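PDB 4Y6T: coat protein from Tobacco streak virus, which probably self-assembles into the T=3 icosahedral capsid and binds the 3' end of the viral RNA, with roles in translation initiation and genome packaging. Local coordinates for residues S60-Y65 / A148-A153; L67-V72 / R109-G114; V72-G77 / D131-D136. All coordinates share one frame; numbering follows the deposited sequence.

Contact 1: residues S60-Y65 / A148-A153; sequences SETKFY and AISKPA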
ATOM      1  N   SER A  60       3.143 -11.842  10.842  1.00 39.81           N
ATOM      2  CA  SER A  60       3.883 -12.448  11.940  1.00 46.87           C
ATOM      3  C   SER A  60       4.883 -13.462  11.496  1.00 45.44           C
ATOM      4  O   SER A  60       5.693 -13.867  12.285  1.00 44.43           O
ATOM      5  CB  SER A  60       2.923 -13.115  12.949  1.00 51.34           C
ATOM      6  OG  SER A  60       2.274 -14.209  12.322  1.00 49.06           O
ATOM      7  N   GLU A  61       4.833 -13.888  10.251  1.00 44.71           N
ATOM      8  CA  GLU A  61       5.841 -14.810   9.757  1.00 50.48           C
ATOM      9  C   GLU A  61       6.918 -14.134   8.897  1.00 41.21           C
ATOM     10  O   GLU A  61       7.733 -14.813   8.284  1.00 37.67           O
ATOM     11  CB  GLU A  61       5.148 -15.926   8.950  1.00 63.01           C
ATOM     12  CG  GLU A  61       4.198 -16.788   9.778  1.00 68.55           C
ATOM     13  CD  GLU A  61       3.654 -18.002   9.036  1.00 84.28           C
ATOM     14  OE1 GLU A  61       3.746 -18.099   7.775  1.00 85.87           O
ATOM     15  OE2 GLU A  61       3.163 -18.907   9.753  1.00100.68           O
ATOM     16  N   THR A  62       6.854 -12.814   8.784  1.00 36.60           N
ATOM     17  CA  THR A  62       7.735 -12.098   7.872  1.00 29.70           C
ATOM     18  C   THR A  62       9.121 -12.100   8.461  1.00 27.03           C
ATOM     19  O   THR A  62       9.277 -11.891   9.644  1.00 28.37           O
ATOM     20  CB  THR A  62       7.289 -10.638   7.677  1.00 28.66           C
ATOM     21  OG1 THR A  62       6.004 -10.605   7.063  1.00 27.57           O
ATOM     22  CG2 THR A  62       8.255  -9.890   6.816  1.00 29.31           C
ATOM     23  N   LYS A  63      10.127 -12.342   7.624  1.00 26.34           N
ATOM     24  CA  LYS A  63      11.488 -12.266   8.048  1.00 25.02           C
ATOM     25  C   LYS A  63      12.078 -10.969   7.559  1.00 23.00           C
ATOM     26  O   LYS A  63      11.813 -10.543   6.421  1.00 23.24           O
ATOM     27  CB  LYS A  63      12.252 -13.447   7.478  1.00 33.16           C
ATOM     28  CG  LYS A  63      11.939 -14.799   8.156  1.00 39.10           C
ATOM     29  CD  LYS A  63      12.162 -15.993   7.207  1.00 53.34           C
ATOM     30  CE  LYS A  63      10.873 -16.339   6.399  1.00 68.33           C
ATOM     31  NZ  LYS A  63      11.057 -16.958   5.034  1.00 67.82           N
ATOM     32  N   PHE A  64      12.930 -10.357   8.370  1.00 21.34           N
ATOM     33  CA  PHE A  64      13.509  -9.059   8.046  1.00 22.80           C
ATOM     34  C   PHE A  64      15.016  -9.110   7.804  1.00 22.42           C
ATOM     35  O   PHE A  64      15.719  -9.662   8.609  1.00 22.22           O
ATOM     36  CB  PHE A  64      13.240  -8.059   9.202  1.00 21.07           C
ATOM     37  CG  PHE A  64      11.785  -7.752   9.400  1.00 22.36           C
ATOM     38  CD1 PHE A  64      10.976  -8.654  10.103  1.00 22.78           C
ATOM     39  CD2 PHE A  64      11.224  -6.548   8.950  1.00 21.25           C
ATOM     40  CE1 PHE A  64       9.638  -8.367  10.316  1.00 24.45           C
ATOM     41  CE2 PHE A  64       9.890  -6.257   9.167  1.00 20.95           C
ATOM     42  CZ  PHE A  64       9.101  -7.162   9.842  1.00 22.48           C
ATOM     43  N   TYR A  65      15.477  -8.384   6.807  1.00 18.90           N
ATOM     44  CA  TYR A  65      16.829  -8.445   6.445  1.00 19.96           C
ATOM     45  C   TYR A  65      17.578  -7.164   6.523  1.00 18.91           C
ATOM     46  O   TYR A  65      18.689  -7.132   7.023  1.00 19.64           O
ATOM     47  CB  TYR A  65      16.930  -9.017   4.987  1.00 22.37           C
ATOM     48  CG  TYR A  65      16.372 -10.389   4.900  1.00 21.87           C
ATOM     49  CD1 TYR A  65      17.124 -11.462   5.279  1.00 24.62           C
ATOM     50  CD2 TYR A  65      15.053 -10.606   4.565  1.00 22.78           C
ATOM     51  CE1 TYR A  65      16.612 -12.769   5.217  1.00 25.23           C
ATOM     52  CE2 TYR A  65      14.519 -11.877   4.541  1.00 24.48           C
ATOM     53  CZ  TYR A  65      15.330 -12.956   4.874  1.00 26.51           C
ATOM     54  OH  TYR A  65      14.830 -14.219   4.870  1.00 30.66           O
ATOM     55  N   ALA A 148      13.931  -4.434   3.639  1.00 18.01           N
ATOM     56  CA  ALA A 148      13.995  -5.689   2.833  1.00 19.61           C
ATOM     57  C   ALA A 148      13.421  -6.825   3.649  1.00 18.53           C
ATOM     58  O   ALA A 148      13.852  -7.054   4.741  1.00 20.05           O
ATOM     59  CB  ALA A 148      15.433  -6.012   2.494  1.00 19.42           C
ATOM     60  N   ILE A 149      12.384  -7.461   3.144  1.00 21.20           N
ATOM     61  CA  ILE A 149      11.681  -8.507   3.860  1.00 22.25           C
ATOM     62  C   ILE A 149      11.408  -9.741   2.946  1.00 26.90           C
ATOM     63  O   ILE A 149      11.557  -9.651   1.695  1.00 25.81           O
ATOM     64  CB  ILE A 149      10.318  -8.020   4.343  1.00 21.37           C
ATOM     65  CG1 ILE A 149       9.485  -7.572   3.171  1.00 21.52           C
ATOM     66  CG2 ILE A 149      10.507  -6.864   5.310  1.00 23.43           C
ATOM     67  CD1 ILE A 149       8.030  -7.345   3.501  1.00 21.26           C
ATOM     68  N   SER A 150      11.049 -10.866   3.570  1.00 23.80           N
ATOM     69  CA  SER A 150      10.619 -12.067   2.829  1.00 25.75           C
ATOM     70  C   SER A 150       9.321 -11.729   2.113  1.00 28.60           C
ATOM     71  O   SER A 150       8.445 -11.053   2.676  1.00 31.14           O
ATOM     72  CB  SER A 150      10.352 -13.210   3.784  1.00 23.50           C
ATOM     73  OG  SER A 150       9.559 -12.761   4.881  1.00 26.63           O
ATOM     74  N   LYS A 151       9.221 -12.163   0.861  1.00 31.15           N
ATOM     75  CA  LYS A 151       8.026 -11.917   0.038  1.00 35.30           C
ATOM     76  C   LYS A 151       6.818 -12.396   0.747  1.00 32.57           C
ATOM     77  O   LYS A 151       6.811 -13.466   1.370  1.00 34.69           O
ATOM     78  CB  LYS A 151       8.109 -12.489  -1.393  1.00 43.85           C
ATOM     79  CG  LYS A 151       8.009 -13.976  -1.559  1.00 52.30           C
ATOM     80  CD  LYS A 151       7.887 -14.356  -3.040  1.00 59.66           C
ATOM     81  N   PRO A 152       5.781 -11.592   0.705  1.00 34.21           N
ATOM     82  CA  PRO A 152       4.577 -12.136   1.309  1.00 39.05           C
ATOM     83  C   PRO A 152       3.801 -12.944   0.340  1.00 34.28           C
ATOM     84  O   PRO A 152       4.075 -13.006  -0.891  1.00 30.04           O
ATOM     85  CB  PRO A 152       3.703 -10.917   1.557  1.00 41.66           C
ATOM     86  CG  PRO A 152       4.121  -9.986   0.470  1.00 40.20           C
ATOM     87  CD  PRO A 152       5.559 -10.285   0.096  1.00 33.96           C
ATOM     88  N   ALA A 153       2.829 -13.581   0.952  1.00 38.76           N
ATOM     89  CA  ALA A 153       1.857 -14.371   0.223  1.00 41.32           C
ATOM     90  C   ALA A 153       1.135 -13.451  -0.743  1.00 37.55           C
ATOM     91  O   ALA A 153       0.773 -12.326  -0.392  1.00 40.81           O
ATOM     92  CB  ALA A 153       0.889 -15.011   1.201  1.00 42.71           C
TER
HETATM   93  O   HOH W   1       6.366 -10.749   4.226  1.00 28.10           O

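Contact 2: residues L67-V72 / R109-G114; sequences LLIGFV and RDFDLG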
ATOM      1  N   LEU A  67      17.193  -2.688   7.028  1.00 18.37           N
ATOM      2  CA  LEU A  67      16.448  -1.438   7.216  1.00 18.63           C
ATOM      3  C   LEU A  67      17.377  -0.339   6.772  1.00 17.94           C
ATOM      4  O   LEU A  67      18.496  -0.240   7.291  1.00 15.87           O
ATOM      5  CB  LEU A  67      16.082  -1.274   8.690  1.00 20.85           C
ATOM      6  CG  LEU A  67      15.679   0.158   9.077  1.00 23.37           C
ATOM      7  CD1 LEU A  67      14.443   0.569   8.333  1.00 22.24           C
ATOM      8  CD2 LEU A  67      15.497   0.356  10.569  1.00 23.14           C
ATOM      9  N   LEU A  68      16.941   0.451   5.804  1.00 17.89           N
ATOM     10  CA  LEU A  68      17.723   1.588   5.346  1.00 19.79           C
ATOM     11  C   LEU A  68      17.062   2.878   5.816  1.00 21.23           C
ATOM     12  O   LEU A  68      15.839   3.040   5.688  1.00 22.61           O
ATOM     13  CB  LEU A  68      17.762   1.702   3.821  1.00 19.45           C
ATOM     14  CG  LEU A  68      17.993   0.439   3.012  1.00 21.52           C
ATOM     15  CD1 LEU A  68      18.092   0.802   1.550  1.00 21.15           C
ATOM     16  CD2 LEU A  68      19.255  -0.284   3.478  1.00 22.07           C
ATOM     17  N   ILE A  69      17.853   3.757   6.406  1.00 19.91           N
ATOM     18  CA  ILE A  69      17.397   5.091   6.713  1.00 19.36           C
ATOM     19  C   ILE A  69      18.319   6.081   6.111  1.00 19.84           C
ATOM     20  O   ILE A  69      19.534   5.819   5.901  1.00 19.36           O
ATOM     21  CB  ILE A  69      17.243   5.346   8.195  1.00 20.23           C
ATOM     22  CG1 ILE A  69      18.565   5.441   8.871  1.00 22.90           C
ATOM     23  CG2 ILE A  69      16.429   4.248   8.930  1.00 22.01           C
ATOM     24  CD1 ILE A  69      18.451   6.041  10.267  1.00 23.81           C
ATOM     25  N   GLY A  70      17.740   7.230   5.811  1.00 17.46           N
ATOM     26  CA  GLY A  70      18.519   8.372   5.356  1.00 19.69           C
ATOM     27  C   GLY A  70      17.985   9.645   5.982  1.00 20.04           C
ATOM     28  O   GLY A  70      16.742   9.760   6.220  1.00 18.70           O
ATOM     29  N   PHE A  71      18.890  10.543   6.376  1.00 18.54           N
ATOM     30  CA  PHE A  71      18.449  11.743   7.062  1.00 18.12           C
ATOM     31  C   PHE A  71      19.439  12.867   6.945  1.00 20.64           C
ATOM     32  O   PHE A  71      20.596  12.700   6.565  1.00 18.77           O
ATOM     33  CB  PHE A  71      18.146  11.482   8.512  1.00 18.72           C
ATOM     34  CG  PHE A  71      19.332  11.081   9.311  1.00 18.55           C
ATOM     35  CD1 PHE A  71      20.128  12.027   9.937  1.00 19.59           C
ATOM     36  CD2 PHE A  71      19.625   9.767   9.486  1.00 17.61           C
ATOM     37  CE1 PHE A  71      21.217  11.635  10.729  1.00 19.46           C
ATOM     38  CE2 PHE A  71      20.724   9.374  10.203  1.00 18.52           C
ATOM     39  CZ  PHE A  71      21.521  10.294  10.846  1.00 19.07           C
ATOM     40  N   VAL A  72      18.926  14.052   7.252  1.00 23.22           N
ATOM     41  CA  VAL A  72      19.732  15.241   7.387  1.00 21.96           C
ATOM     42  C   VAL A  72      19.351  15.858   8.736  1.00 22.79           C
ATOM     43  O   VAL A  72      18.176  15.993   9.024  1.00 20.68           O
ATOM     44  CB  VAL A  72      19.405  16.218   6.269  1.00 24.09           C
ATOM     45  CG1 VAL A  72      20.051  17.561   6.531  1.00 30.49           C
ATOM     46  CG2 VAL A  72      19.968  15.711   4.986  1.00 26.43           C
ATOM     47  N   ARG A 109      22.196   4.745   6.627  1.00 18.04           N
ATOM     48  CA  ARG A 109      22.689   3.583   7.280  1.00 17.92           C
ATOM     49  C   ARG A 109      21.855   2.433   6.806  1.00 18.53           C
ATOM     50  O   ARG A 109      20.641   2.546   6.638  1.00 17.34           O
ATOM     51  CB  ARG A 109      22.578   3.730   8.808  1.00 18.89           C
ATOM     52  CG  ARG A 109      23.209   2.621   9.620  1.00 20.44           C
ATOM     53  CD  ARG A 109      24.694   2.505   9.346  1.00 21.42           C
ATOM     54  NE  ARG A 109      25.362   1.551  10.246  1.00 22.66           N
ATOM     55  CZ  ARG A 109      26.661   1.335  10.244  1.00 23.22           C
ATOM     56  NH1 ARG A 109      27.476   2.022   9.435  1.00 24.97           N
ATOM     57  NH2 ARG A 109      27.163   0.407  11.049  1.00 26.57           N
ATOM     58  N   ASP A 110      22.511   1.292   6.678  1.00 19.12           N
ATOM     59  CA  ASP A 110      21.842   0.048   6.293  1.00 19.22           C
ATOM     60  C   ASP A 110      21.966  -0.814   7.517  1.00 19.55           C
ATOM     61  O   ASP A 110      23.042  -1.361   7.763  1.00 17.82           O
ATOM     62  CB  ASP A 110      22.584  -0.573   5.099  1.00 21.87           C
ATOM     63  CG  ASP A 110      22.067  -1.984   4.685  1.00 25.79           C
ATOM     64  OD1 ASP A 110      21.313  -2.587   5.487  1.00 25.09           O
ATOM     65  OD2 ASP A 110      22.407  -2.433   3.530  1.00 21.93           O
ATOM     66  N   PHE A 111      20.895  -0.929   8.287  1.00 18.40           N
ATOM     67  CA  PHE A 111      20.908  -1.784   9.447  1.00 19.47           C
ATOM     68  C   PHE A 111      20.585  -3.215   9.075  1.00 19.07           C
ATOM     69  O   PHE A 111      19.639  -3.483   8.368  1.00 21.20           O
ATOM     70  CB  PHE A 111      19.881  -1.340  10.470  1.00 20.11           C
ATOM     71  CG  PHE A 111      20.151  -0.024  11.076  1.00 19.69           C
ATOM     72  CD1 PHE A 111      21.047   0.092  12.079  1.00 21.09           C
ATOM     73  CD2 PHE A 111      19.478   1.123  10.640  1.00 19.59           C
ATOM     74  CE1 PHE A 111      21.273   1.343  12.652  1.00 20.34           C
ATOM     75  CE2 PHE A 111      19.719   2.355  11.198  1.00 17.78           C
ATOM     76  CZ  PHE A 111      20.639   2.464  12.192  1.00 17.75           C
ATOM     77  N   ASP A 112      21.406  -4.117   9.553  1.00 21.17           N
ATOM     78  CA  ASP A 112      21.222  -5.549   9.310  1.00 21.85           C
ATOM     79  C   ASP A 112      20.207  -6.056  10.304  1.00 19.19           C
ATOM     80  O   ASP A 112      20.385  -5.857  11.486  1.00 18.55           O
ATOM     81  CB  ASP A 112      22.581  -6.249   9.560  1.00 22.22           C
ATOM     82  CG  ASP A 112      22.533  -7.766   9.292  1.00 25.88           C
ATOM     83  OD1 ASP A 112      21.480  -8.373   9.105  1.00 23.11           O
ATOM     84  OD2 ASP A 112      23.625  -8.339   9.252  1.00 32.79           O
ATOM     85  N   LEU A 113      19.145  -6.705   9.840  1.00 18.31           N
ATOM     86  CA  LEU A 113      18.119  -7.184  10.712  1.00 19.21           C
ATOM     87  C   LEU A 113      18.177  -8.677  10.887  1.00 22.39           C
ATOM     88  O   LEU A 113      17.358  -9.269  11.610  1.00 23.09           O
ATOM     89  CB  LEU A 113      16.784  -6.791  10.167  1.00 20.39           C
ATOM     90  CG  LEU A 113      16.614  -5.278   9.970  1.00 20.11           C
ATOM     91  CD1 LEU A 113      15.278  -4.943   9.350  1.00 19.17           C
ATOM     92  CD2 LEU A 113      16.704  -4.579  11.346  1.00 22.06           C
ATOM     93  N   GLY A 114      19.173  -9.310  10.272  1.00 21.37           N
ATOM     94  CA  GLY A 114      19.543 -10.692  10.621  1.00 21.10           C
ATOM     95  C   GLY A 114      18.550 -11.772  10.253  1.00 22.27           C
ATOM     96  O   GLY A 114      18.579 -12.832  10.831  1.00 23.30           O
TER

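Contact 3: residues V72-G77 / D131-D136; sequences VAVSDG and DERRRD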
ATOM      1  N   VAL A  72      18.926  14.052   7.252  1.00 23.22           N
ATOM      2  CA  VAL A  72      19.732  15.241   7.387  1.00 21.96           C
ATOM      3  C   VAL A  72      19.351  15.858   8.736  1.00 22.79           C
ATOM      4  O   VAL A  72      18.176  15.993   9.024  1.00 20.68           O
ATOM      5  CB  VAL A  72      19.405  16.218   6.269  1.00 24.09           C
ATOM      6  CG1 VAL A  72      20.051  17.561   6.531  1.00 30.49           C
ATOM      7  CG2 VAL A  72      19.968  15.711   4.986  1.00 26.43           C
ATOM      8  N   ALA A  73      20.343  16.247   9.522  1.00 21.75           N
ATOM      9  CA  ALA A  73      20.125  16.809  10.824  1.00 21.72           C
ATOM     10  C   ALA A  73      20.702  18.241  10.898  1.00 22.90           C
ATOM     11  O   ALA A  73      21.577  18.617  10.138  1.00 23.22           O
ATOM     12  CB  ALA A  73      20.761  15.959  11.867  1.00 19.15           C
ATOM     13  N   VAL A  74      20.120  19.038  11.766  1.00 21.12           N
ATOM     14  CA  VAL A  74      20.526  20.412  11.922  1.00 22.93           C
ATOM     15  C   VAL A  74      21.701  20.565  12.871  1.00 20.76           C
ATOM     16  O   VAL A  74      22.179  21.656  13.065  1.00 24.39           O
ATOM     17  CB  VAL A  74      19.354  21.317  12.437  1.00 24.40           C
ATOM     18  CG1 VAL A  74      18.197  21.284  11.490  1.00 21.97           C
ATOM     19  CG2 VAL A  74      18.914  20.893  13.835  1.00 26.29           C
ATOM     20  N   SER A  75      22.214  19.468  13.386  1.00 19.96           N
ATOM     21  CA  SER A  75      23.376  19.497  14.266  1.00 19.12           C
ATOM     22  C   SER A  75      24.267  18.272  13.995  1.00 18.67           C
ATOM     23  O   SER A  75      23.796  17.270  13.470  1.00 16.78           O
ATOM     24  CB  SER A  75      22.827  19.405  15.705  1.00 20.68           C
ATOM     25  OG  SER A  75      23.871  19.244  16.673  1.00 24.75           O
ATOM     26  N   ASP A  76      25.504  18.335  14.406  1.00 17.65           N
ATOM     27  CA  ASP A  76      26.329  17.151  14.598  1.00 19.26           C
ATOM     28  C   ASP A  76      25.717  16.311  15.714  1.00 20.59           C
ATOM     29  O   ASP A  76      24.952  16.824  16.512  1.00 20.97           O
ATOM     30  CB  ASP A  76      27.734  17.495  15.083  1.00 20.26           C
ATOM     31  CG  ASP A  76      28.556  18.234  14.043  1.00 24.92           C
ATOM     32  OD1 ASP A  76      28.115  18.452  12.857  1.00 27.11           O
ATOM     33  OD2 ASP A  76      29.683  18.651  14.393  1.00 29.11           O
ATOM     34  N   GLY A  77      26.013  15.001  15.724  1.00 18.87           N
ATOM     35  CA  GLY A  77      25.523  14.150  16.755  1.00 19.11           C
ATOM     36  C   GLY A  77      25.853  12.701  16.515  1.00 19.22           C
ATOM     37  O   GLY A  77      26.677  12.373  15.678  1.00 23.09           O
ATOM     38  N   ASP A 131      23.982  17.213  19.334  1.00 22.24           N
ATOM     39  CA  ASP A 131      24.800  18.084  20.133  1.00 23.50           C
ATOM     40  C   ASP A 131      24.017  19.387  20.441  1.00 25.50           C
ATOM     41  O   ASP A 131      24.134  19.952  21.504  1.00 22.92           O
ATOM     42  CB  ASP A 131      26.074  18.496  19.374  1.00 25.30           C
ATOM     43  CG  ASP A 131      27.078  17.389  19.242  1.00 27.84           C
ATOM     44  OD1 ASP A 131      26.878  16.288  19.824  1.00 30.37           O
ATOM     45  OD2 ASP A 131      28.078  17.616  18.522  1.00 30.23           O
ATOM     46  N   GLU A 132      23.251  19.873  19.481  1.00 26.26           N
ATOM     47  CA  GLU A 132      22.597  21.141  19.677  1.00 26.27           C
ATOM     48  C   GLU A 132      21.312  21.187  18.929  1.00 23.21           C
ATOM     49  O   GLU A 132      20.973  20.249  18.203  1.00 21.62           O
ATOM     50  CB  GLU A 132      23.554  22.303  19.310  1.00 27.88           C
ATOM     51  CG  GLU A 132      23.677  22.541  17.852  1.00 34.99           C
ATOM     52  CD  GLU A 132      24.827  23.508  17.456  1.00 48.81           C
ATOM     53  OE1 GLU A 132      25.372  24.307  18.341  1.00 49.43           O
ATOM     54  OE2 GLU A 132      25.151  23.463  16.214  1.00 50.92           O
ATOM     55  N   ARG A 133      20.557  22.251  19.166  1.00 20.86           N
ATOM     56  CA  ARG A 133      19.216  22.384  18.655  1.00 20.94           C
ATOM     57  C   ARG A 133      18.383  21.149  18.919  1.00 21.42           C
ATOM     58  O   ARG A 133      17.562  20.759  18.112  1.00 22.39           O
ATOM     59  CB  ARG A 133      19.251  22.659  17.212  1.00 24.25           C
ATOM     60  CG  ARG A 133      20.031  23.914  16.851  1.00 28.81           C
ATOM     61  CD  ARG A 133      19.671  24.437  15.458  1.00 34.43           C
ATOM     62  NE  ARG A 133      20.855  24.595  14.606  1.00 55.25           N
ATOM     63  CZ  ARG A 133      21.611  25.689  14.475  1.00 63.17           C
ATOM     64  NH1 ARG A 133      21.387  26.780  15.218  1.00 72.32           N
ATOM     65  NH2 ARG A 133      22.626  25.663  13.611  1.00 59.57           N
ATOM     66  N   ARG A 134      18.518  20.602  20.119  1.00 21.76           N
ATOM     67  CA  ARG A 134      17.895  19.355  20.482  1.00 20.64           C
ATOM     68  C   ARG A 134      16.408  19.386  20.517  1.00 22.27           C
ATOM     69  O   ARG A 134      15.771  18.334  20.575  1.00 23.17           O
ATOM     70  CB  ARG A 134      18.402  18.923  21.824  1.00 23.34           C
ATOM     71  CG  ARG A 134      19.902  18.782  21.808  1.00 23.30           C
ATOM     72  CD  ARG A 134      20.680  18.411  23.026  1.00 24.80           C
ATOM     73  NE  ARG A 134      20.028  17.448  23.886  1.00 25.89           N
ATOM     74  CZ  ARG A 134      20.317  16.145  23.953  1.00 32.13           C
ATOM     75  NH1 ARG A 134      21.210  15.577  23.136  1.00 34.35           N
ATOM     76  NH2 ARG A 134      19.637  15.370  24.790  1.00 30.79           N
ATOM     77  N   ARG A 135      15.795  20.576  20.475  1.00 23.16           N
ATOM     78  CA  ARG A 135      14.321  20.653  20.580  1.00 24.32           C
ATOM     79  C   ARG A 135      13.696  21.253  19.371  1.00 24.15           C
ATOM     80  O   ARG A 135      12.477  21.388  19.292  1.00 26.79           O
ATOM     81  CB  ARG A 135      13.915  21.410  21.869  1.00 24.55           C
ATOM     82  CG  ARG A 135      14.526  20.770  23.133  1.00 25.49           C
ATOM     83  CD  ARG A 135      14.089  21.285  24.499  1.00 30.24           C
ATOM     84  NE  ARG A 135      15.173  22.145  24.985  1.00 27.38           N
ATOM     85  CZ  ARG A 135      15.060  22.943  26.003  1.00 22.04           C
ATOM     86  NH1 ARG A 135      13.956  22.915  26.720  1.00 22.58           N
ATOM     87  NH2 ARG A 135      16.081  23.687  26.333  1.00 21.26           N
ATOM     88  N   ASP A 136      14.491  21.634  18.412  1.00 23.41           N
ATOM     89  CA  ASP A 136      13.919  22.326  17.244  1.00 26.66           C
ATOM     90  C   ASP A 136      13.065  21.402  16.385  1.00 27.90           C
ATOM     91  O   ASP A 136      13.351  20.201  16.262  1.00 21.97           O
ATOM     92  CB  ASP A 136      14.990  22.923  16.348  1.00 25.43           C
ATOM     93  CG  ASP A 136      15.716  24.119  16.976  1.00 29.08           C
ATOM     94  OD1 ASP A 136      15.538  24.379  18.213  1.00 26.47           O
ATOM     95  OD2 ASP A 136      16.503  24.758  16.212  1.00 33.08           O
TER
HETATM   96  O   HOH W   2      26.622  20.815  15.369  1.00 30.24           O

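Contact 1: residues S60-Y65 / A148-A153
Phe64 and Ile149 form a non-hydrogen-bonded pair where two neighbouring antiparallel strands, 63-73 and 140-150, come together in the BIDG sheet of a viral jelly roll. On their shared face the side chains run alongside each other, Phe64 CD2 lying 3.7 Å from the Ile149 CG2 branch. Thr62 CG2 approaches Ile149 CB at 3.7 Å and lies over the rim of one Phe64 ring face.

Where the strands part, a side chain replaces main chain. Ser150 N still donates to Lys63 O (3.0 Å), but Lys63 N turns to Ser150 OG at 2.8 Å, almost straight at 172°. A chi1 of 47°, which tucks OG between the serine's own N and carbonyl carbon, puts it within reach. Ser150 O is left to a water (2.6 Å), which also donates to Thr62 OG1 at 2.9 Å; the same hydroxyl oxygen is bonded to Asn59 N. At the other end Tyr65 N binds Ala148 O, and the tyrosine ring lies along strand 140-150, with Ser150 N in its plane 3.7 Å from CE2.

Around this junction, strand 25-30 pairs with Ile149 through Val26, strand 107-117 pairs with Phe64 through Lys116, and Phe48 of helix 48-52 meets the Phe64 ring edge-to-face.

Contact 2: residues L67-V72 / R109-G114
Leu67 with Phe111 and Ile69 with Arg109 are two hydrogen-bonded pairs that flank the non-hydrogen-bonded pair Leu68 and Asp110, a regular antiparallel register. Four main-chain bonds join the strands. Leu67 N reaches Phe111 O at 2.9 Å and Phe111 N returns to Leu67 O at 2.7 Å, while Ile69 and Arg109 exchange two bonds of the same kind.

Apolar contacts fill the face carrying Leu67, Ile69, Arg109 and Phe111. Leu67 and Phe111 point the same way, with Leu67 CD2 4.1 Å from Phe111 CD2. Ile69 CD1 comes to the edge of the phenylalanine ring, 4.0 Å from Phe111 CE2. The aliphatic CG of Arg109 lies over one face of the Phe111 ring, toward its rim, before the chain leaves this face and NH1 forms a salt bridge with Asp166 of the second subunit. Leu113 adds its CD1 methyl, 3.8 Å from Leu67 CB.

On the other face the CD2 methyl of Leu68 sits over the flat of the Asp110 carboxylate, Leu68 CD2 being 3.5 Å from Asp110 CG; chi1 174° swings that carboxylate away from its own N. Asp110 OD2 is salt-bridged to Arg66, and Phe161 of the second subunit packs on Leu68. At the strand end, Asp112 OD1 accepts from Gly114 N (2.7 Å) in an Asx turn.

The pair is strands D and G of a jelly-roll β-sandwich, with its apolar face on Phe79 and Ile126 of the opposing sheet.

Contact 3: residues V72-G77 / D131-D136
Ser75 and Asp76 meet Asp131 and Glu132 through two hydrogen bonds that join separate loops. Asp131 N donates to Asp76 O at 3.0 Å, nearly straight (173°), and Glu132 N donates to Ser75 OG at 2.9 Å with a more bent approach of 141°. Beside them, Val74 CG2 crosses the base of the Arg133 side chain, 3.8 Å from Arg133 CB, and Val74 O lies at the edge of the guanidinium.

What positions these groups is largely the serine hydroxyl. Standing anti to the backbone N (chi1 172°), Ser75 OG gives its own proton to Asp76 O at 2.7 Å, on a lone pair in the carbonyl plane. One carbonyl thus holds two donors, Ser75 OG and Asp131 N, and the hydroxyl links both crossing bonds. A water extends the link: it accepts from Asp76 N (2.9 Å) and donates to Glu132 OE2 (3.1 Å).

Two carboxylates come close here, Asp76 OD2 lying 4.5 Å from Asp131 OD2. Each is held in place through its other oxygen: the backbone N of Lys103 bonds Asp76 OD1, and the hydroxyl of the modified residue at position 129 bonds Asp131 OD1. Such donors may offset some of the charge. Further out, a type I turn from Arg133 to Asp136 carries the chain round, and Arg134 forms a salt bridge with Asp41.

These are the DE and HI loops of the jelly roll, meeting at one end of the sandwich; in canonical icosahedral capsids that end faces the fivefold and quasi-sixfold axes.

Overall arrangement
This chain is the C-terminal portion of the coat protein, carrying the jelly-roll shell fold. From its N terminus, strand 25-30 comes first; strand 63-73 and the loop that follows it then serve all three contacts in turn. Contact 1 opens first and closes last, enclosing the other two. Contact 2 closes at 109-114, after an excursion through the opposing sheet. Contact 3, sharing Val72 with contact 2 and crossing it along the chain, closes at 131-136, between strands 125-127 and 140-150. Contacts 1 and 2 touch where Leu113 N probably bonds Tyr65 O (2.9 Å), placing strand 63-73 between 140-150 and 107-117. Contact 3, centred about 34 Å from the centre of contact 1, ties loops at the far end of the sandwich.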